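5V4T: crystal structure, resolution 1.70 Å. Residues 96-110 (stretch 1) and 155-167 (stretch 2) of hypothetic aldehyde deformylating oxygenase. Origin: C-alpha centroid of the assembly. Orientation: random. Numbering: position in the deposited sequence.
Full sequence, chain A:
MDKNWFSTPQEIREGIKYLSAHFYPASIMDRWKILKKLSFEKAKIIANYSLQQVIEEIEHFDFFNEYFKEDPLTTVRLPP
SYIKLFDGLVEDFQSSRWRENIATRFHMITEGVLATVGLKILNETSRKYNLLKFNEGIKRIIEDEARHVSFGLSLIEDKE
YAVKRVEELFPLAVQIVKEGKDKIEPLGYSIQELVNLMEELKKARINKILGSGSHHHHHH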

# COMPACT_ATOMS: atom_id res chain seq x y z
N SER A 96 -7.54 -19.65 -9.41
CA SER A 96 -7.20 -20.96 -8.92
C SER A 96 -6.03 -20.93 -7.91
O SER A 96 -6.11 -21.47 -6.79
CB SER A 96 -6.83 -21.79 -10.16
OG SER A 96 -6.29 -23.04 -9.81
N ARG A 97 -4.95 -20.30 -8.30
CA ARG A 97 -3.78 -20.22 -7.41
C ARG A 97 -3.92 -18.93 -6.62
O ARG A 97 -2.96 -18.14 -6.54
CB ARG A 97 -2.45 -20.21 -8.18
CG ARG A 97 -2.18 -21.46 -9.01
CD ARG A 97 -0.80 -21.35 -9.60
NE ARG A 97 0.31 -21.61 -8.65
CZ ARG A 97 1.51 -22.01 -9.07
NH1 ARG A 97 1.69 -22.16 -10.34
NH2 ARG A 97 2.49 -22.33 -8.24
N TRP A 98 -5.07 -18.73 -5.98
CA TRP A 98 -5.32 -17.46 -5.27
C TRP A 98 -4.30 -17.19 -4.15
O TRP A 98 -3.87 -16.03 -4.01
CB TRP A 98 -6.74 -17.43 -4.74
CG TRP A 98 -7.04 -18.44 -3.67
CD1 TRP A 98 -7.71 -19.62 -3.84
CD2 TRP A 98 -6.85 -18.29 -2.25
NE1 TRP A 98 -7.88 -20.22 -2.63
CE2 TRP A 98 -7.36 -19.44 -1.64
CE3 TRP A 98 -6.26 -17.31 -1.43
CZ2 TRP A 98 -7.32 -19.64 -0.26
CZ3 TRP A 98 -6.18 -17.54 -0.04
CH2 TRP A 98 -6.72 -18.68 0.51
N ARG A 99 -3.82 -18.21 -3.44
CA ARG A 99 -2.92 -17.98 -2.28
C ARG A 99 -1.63 -17.38 -2.80
O ARG A 99 -1.21 -16.32 -2.34
CB ARG A 99 -2.57 -19.28 -1.56
CG ARG A 99 -2.88 -19.45 -0.09
CD ARG A 99 -2.63 -20.94 0.29
NE ARG A 99 -3.65 -21.62 1.11
CZ ARG A 99 -4.74 -22.28 0.66
NH1 ARG A 99 -5.02 -22.39 -0.67
NH2 ARG A 99 -5.59 -22.82 1.58
N GLU A 100 -1.02 -18.00 -3.78
CA GLU A 100 0.24 -17.44 -4.35
C GLU A 100 0.04 -16.15 -5.16
O GLU A 100 0.95 -15.24 -5.18
CB GLU A 100 0.99 -18.50 -5.12
CG GLU A 100 1.52 -19.48 -4.08
CD GLU A 100 2.26 -20.66 -4.61
OE1 GLU A 100 2.02 -21.11 -5.76
OE2 GLU A 100 3.08 -21.16 -3.82
N ASN A 101 -1.10 -16.04 -5.85
CA ASN A 101 -1.36 -14.84 -6.64
C ASN A 101 -1.58 -13.59 -5.78
O ASN A 101 -0.99 -12.54 -6.03
CB ASN A 101 -2.54 -15.08 -7.55
CG ASN A 101 -2.16 -15.95 -8.75
OD1 ASN A 101 -0.96 -16.14 -9.02
ND2 ASN A 101 -3.18 -16.51 -9.48
N ILE A 102 -2.37 -13.75 -4.74
CA ILE A 102 -2.52 -12.67 -3.77
C ILE A 102 -1.23 -12.39 -3.01
O ILE A 102 -0.90 -11.21 -2.77
CB ILE A 102 -3.66 -12.95 -2.79
CG1 ILE A 102 -4.96 -13.01 -3.54
CG2 ILE A 102 -3.77 -11.82 -1.82
CD1 ILE A 102 -5.99 -13.88 -2.85
N ALA A 103 -0.52 -13.42 -2.61
CA ALA A 103 0.70 -13.20 -1.84
C ALA A 103 1.73 -12.41 -2.62
O ALA A 103 2.47 -11.61 -2.05
CB ALA A 103 1.28 -14.49 -1.37
N THR A 104 1.81 -12.64 -3.94
CA THR A 104 2.73 -11.86 -4.76
C THR A 104 2.23 -10.48 -5.14
O THR A 104 2.99 -9.48 -5.05
CB THR A 104 3.11 -12.71 -5.99
OG1 THR A 104 1.94 -13.21 -6.63
CG2 THR A 104 3.91 -13.83 -5.57
N ARG A 105 0.99 -10.37 -5.61
CA ARG A 105 0.47 -9.07 -6.00
C ARG A 105 0.27 -8.15 -4.81
O ARG A 105 0.65 -6.96 -4.87
CB ARG A 105 -0.84 -9.17 -6.78
CG ARG A 105 -1.44 -7.81 -7.13
CD ARG A 105 -2.79 -7.90 -7.81
NE ARG A 105 -2.67 -8.52 -9.12
CZ ARG A 105 -2.52 -7.90 -10.29
NH1 ARG A 105 -2.42 -6.62 -10.38
NH2 ARG A 105 -2.39 -8.66 -11.41
N PHE A 106 -0.29 -8.72 -3.74
CA PHE A 106 -0.64 -7.88 -2.58
C PHE A 106 0.49 -7.88 -1.57
O PHE A 106 1.18 -6.82 -1.41
CB PHE A 106 -1.94 -8.33 -1.91
CG PHE A 106 -2.40 -7.32 -0.91
CD1 PHE A 106 -2.93 -6.09 -1.32
CD2 PHE A 106 -2.31 -7.59 0.44
CE1 PHE A 106 -3.29 -5.13 -0.39
CE2 PHE A 106 -2.69 -6.63 1.37
CZ PHE A 106 -3.17 -5.40 0.95
N HIS A 107 0.82 -9.00 -0.93
CA HIS A 107 1.80 -8.90 0.12
C HIS A 107 3.16 -8.40 -0.38
O HIS A 107 3.83 -7.61 0.28
CB HIS A 107 1.91 -10.18 0.89
CG HIS A 107 0.61 -10.62 1.49
ND1 HIS A 107 -0.45 -11.11 0.75
CD2 HIS A 107 0.17 -10.57 2.77
CE1 HIS A 107 -1.46 -11.38 1.55
NE2 HIS A 107 -1.10 -11.08 2.79
N MET A 108 3.67 -9.00 -1.46
CA MET A 108 5.01 -8.62 -1.91
C MET A 108 5.04 -7.28 -2.61
O MET A 108 5.81 -6.44 -2.21
CB MET A 108 5.62 -9.70 -2.85
CG MET A 108 5.78 -11.06 -2.20
SD MET A 108 6.90 -11.14 -0.78
CE MET A 108 5.72 -11.23 0.59
N ILE A 109 4.24 -7.09 -3.64
CA ILE A 109 4.34 -5.89 -4.45
C ILE A 109 3.63 -4.71 -3.76
O ILE A 109 4.10 -3.60 -3.72
CB ILE A 109 3.82 -6.14 -5.89
CG1 ILE A 109 4.81 -6.96 -6.72
CG2 ILE A 109 3.41 -4.87 -6.60
CD1 ILE A 109 6.08 -6.22 -7.13
N THR A 110 2.42 -4.95 -3.30
CA THR A 110 1.61 -3.82 -2.79
C THR A 110 2.08 -3.44 -1.42
O THR A 110 2.38 -2.26 -1.18
CB THR A 110 0.10 -4.12 -2.81
OG1 THR A 110 -0.28 -4.50 -4.14
CG2 THR A 110 -0.72 -2.94 -2.38
N LEU A 155 2.78 -17.74 2.82
CA LEU A 155 1.79 -18.21 1.90
C LEU A 155 2.41 -18.78 0.61
O LEU A 155 1.71 -19.43 -0.18
CB LEU A 155 0.82 -17.10 1.48
CG LEU A 155 -0.05 -16.54 2.62
CD1 LEU A 155 -0.89 -15.37 2.10
CD2 LEU A 155 -0.88 -17.63 3.28
N ILE A 156 3.68 -18.45 0.37
CA ILE A 156 4.37 -18.90 -0.84
C ILE A 156 5.01 -20.26 -0.66
O ILE A 156 5.85 -20.46 0.26
CB ILE A 156 5.43 -17.85 -1.23
CG1 ILE A 156 4.69 -16.60 -1.67
CG2 ILE A 156 6.32 -18.36 -2.38
CD1 ILE A 156 5.54 -15.35 -1.64
N GLU A 157 4.71 -21.14 -1.59
CA GLU A 157 5.40 -22.43 -1.66
C GLU A 157 6.24 -22.57 -2.92
O GLU A 157 7.37 -23.07 -2.86
CB GLU A 157 4.41 -23.58 -1.65
CG GLU A 157 3.14 -23.31 -0.85
CD GLU A 157 3.29 -23.61 0.62
OE1 GLU A 157 4.38 -23.32 1.18
OE2 GLU A 157 2.31 -24.15 1.20
N ASP A 158 5.65 -22.24 -4.03
CA ASP A 158 6.37 -22.34 -5.32
C ASP A 158 7.24 -21.11 -5.52
O ASP A 158 6.77 -20.09 -6.02
CB ASP A 158 5.36 -22.45 -6.42
CG ASP A 158 5.96 -22.83 -7.80
OD1 ASP A 158 7.14 -22.58 -8.08
OD2 ASP A 158 5.15 -23.30 -8.66
N LYS A 159 8.49 -21.24 -5.14
CA LYS A 159 9.45 -20.11 -5.13
C LYS A 159 9.66 -19.55 -6.50
O LYS A 159 9.61 -18.32 -6.70
CB LYS A 159 10.79 -20.54 -4.51
CG LYS A 159 10.78 -20.85 -3.02
CD LYS A 159 12.18 -21.30 -2.59
CE LYS A 159 12.11 -21.73 -1.16
NZ LYS A 159 13.46 -21.69 -0.57
N GLU A 160 9.86 -20.40 -7.48
CA GLU A 160 10.05 -19.92 -8.85
C GLU A 160 8.86 -19.17 -9.42
O GLU A 160 9.00 -18.06 -9.99
CB GLU A 160 10.45 -21.13 -9.73
CG GLU A 160 10.71 -20.81 -11.18
CD GLU A 160 10.95 -22.06 -12.05
OE1 GLU A 160 11.15 -23.20 -11.53
OE2 GLU A 160 10.99 -21.88 -13.30
N TYR A 161 7.62 -19.68 -9.20
CA TYR A 161 6.47 -19.00 -9.65
C TYR A 161 6.32 -17.61 -8.96
O TYR A 161 5.97 -16.60 -9.59
CB TYR A 161 5.23 -19.82 -9.29
CG TYR A 161 3.94 -19.21 -9.71
CD1 TYR A 161 3.45 -19.30 -10.98
CD2 TYR A 161 3.14 -18.54 -8.77
CE1 TYR A 161 2.21 -18.73 -11.35
CE2 TYR A 161 1.92 -17.98 -9.12
CZ TYR A 161 1.45 -18.14 -10.42
OH TYR A 161 0.29 -17.59 -10.82
N ALA A 162 6.60 -17.59 -7.67
CA ALA A 162 6.44 -16.33 -6.91
C ALA A 162 7.44 -15.24 -7.33
O ALA A 162 7.08 -14.09 -7.52
CB ALA A 162 6.55 -16.60 -5.40
N VAL A 163 8.67 -15.67 -7.55
CA VAL A 163 9.68 -14.71 -8.03
C VAL A 163 9.25 -14.15 -9.37
O VAL A 163 9.34 -12.96 -9.59
CB VAL A 163 11.08 -15.33 -8.05
CG1 VAL A 163 12.09 -14.40 -8.71
CG2 VAL A 163 11.54 -15.70 -6.68
N LYS A 164 8.85 -15.04 -10.32
CA LYS A 164 8.42 -14.57 -11.62
C LYS A 164 7.22 -13.60 -11.53
O LYS A 164 7.17 -12.59 -12.25
CB LYS A 164 8.13 -15.75 -12.56
CG LYS A 164 9.38 -16.54 -12.93
CD LYS A 164 9.08 -17.76 -13.79
CE LYS A 164 7.88 -17.55 -14.73
NZ LYS A 164 7.89 -18.49 -15.93
N ARG A 165 6.27 -13.88 -10.61
CA ARG A 165 5.18 -12.98 -10.36
C ARG A 165 5.63 -11.61 -9.93
O ARG A 165 5.10 -10.57 -10.44
CB ARG A 165 4.22 -13.50 -9.30
CG ARG A 165 3.35 -14.66 -9.73
CD ARG A 165 2.06 -14.24 -10.36
NE ARG A 165 1.22 -13.52 -9.43
CZ ARG A 165 0.14 -12.89 -9.79
NH1 ARG A 165 -0.28 -12.97 -11.07
NH2 ARG A 165 -0.59 -12.26 -8.91
N VAL A 166 6.55 -11.58 -8.97
CA VAL A 166 7.10 -10.31 -8.47
C VAL A 166 7.69 -9.54 -9.65
O VAL A 166 7.46 -8.36 -9.81
CB VAL A 166 8.06 -10.49 -7.29
CG1 VAL A 166 8.70 -9.18 -6.90
CG2 VAL A 166 7.29 -11.07 -6.11
N GLU A 167 8.51 -10.23 -10.43
CA GLU A 167 9.17 -9.62 -11.57
C GLU A 167 8.14 -9.08 -12.58
O GLU A 167 8.32 -7.99 -13.19
CB GLU A 167 10.16 -10.60 -12.19
CG GLU A 167 11.33 -10.88 -11.26
CD GLU A 167 12.27 -12.00 -11.67
OE1 GLU A 167 11.87 -12.94 -12.39
OE2 GLU A 167 13.41 -11.98 -11.19
O HOH W 1 4.30 -23.03 -11.34
O HOH W 2 -2.62 -11.51 -11.79

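Helix 98-110 packs against residues 155-158 and helix 159-167 of the same chain; the two helix axes approach to 9.0 Å, with 47° between their N-to-C directions, and the contact buries 905 Å² in all. Arg97, at the N-cap position of the first helix, points toward stretch 2 and ties three residues together. Its NH2 forms a salt bridge with Asp158 OD2 (2.9 Å) near the guanidinium plane and another, within its own stretch, with Glu100 OE1 (2.8 Å). The flat guanidinium lies on the Tyr161 ring, planes 14° apart and Arg97 CZ 3.7 Å from the ring centroid, a cation-pi stack that leaves the in-plane N-H groups free for acceptors. One of these, Arg97 NH1, donates to a water (2.9 Å) that in turn donates to Asp158 OD2 (2.8 Å). Asp158 also caps its own helix, OD1 accepting from Tyr161 N at 3.1 Å. Arg99 adds only a looser touch, its CG 4.3 Å from Leu155 CD2.

Glu100 starts sideways, but its carboxylate reaches the turn before the second helix, where OE2 accepts from both Glu157 N and Asp158 N, each at 2.8 Å. Buried charge is thus met by two backbone amides and, through OE1, by Arg97. Asn101 OD1 accepts a short hydrogen bond from Tyr161 OH (2.6 Å) at the ring edge, while the face of the same ring carries Arg97. The backbone takes part too: Asn101 O accepts from Arg165 NH2 at 2.9 Å. Although Asn101 OD1 lies 3.4 Å from Arg165 NE, it sits over the guanidinium face, and the angle is too poor for a hydrogen bond.

Ala103 CB meets Leu155 CB at 3.9 Å and Ile156 CG1 at 4.0 Å, a small side chain against two larger apolar ones. At the next residue, Thr104 OG1 accepts from Arg165 NE (2.9 Å, nearly linear at 172°); Arg165 lies one helical turn after Tyr161. Thr104 CG2 rests 3.8 Å from Ala162 CB. Arg105 brings like charge close, NE 4.3 Å from Arg165 NH2; a water bridges the pair, accepting from Arg105 NH2 and Arg165 NH1, both at 2.9 Å.

Beyond this the contact is largely apolar. Leu155 CD1 lies over one face of the His107 ring, 4.1 Å from CE1. Met108 spans two partners, CG to Ile156 CD1 at 4.3 Å and CB to Val166 CG2 at 3.9 Å. Ile109 closes the contact, its CD1 4.0 Å from Val166 CG1.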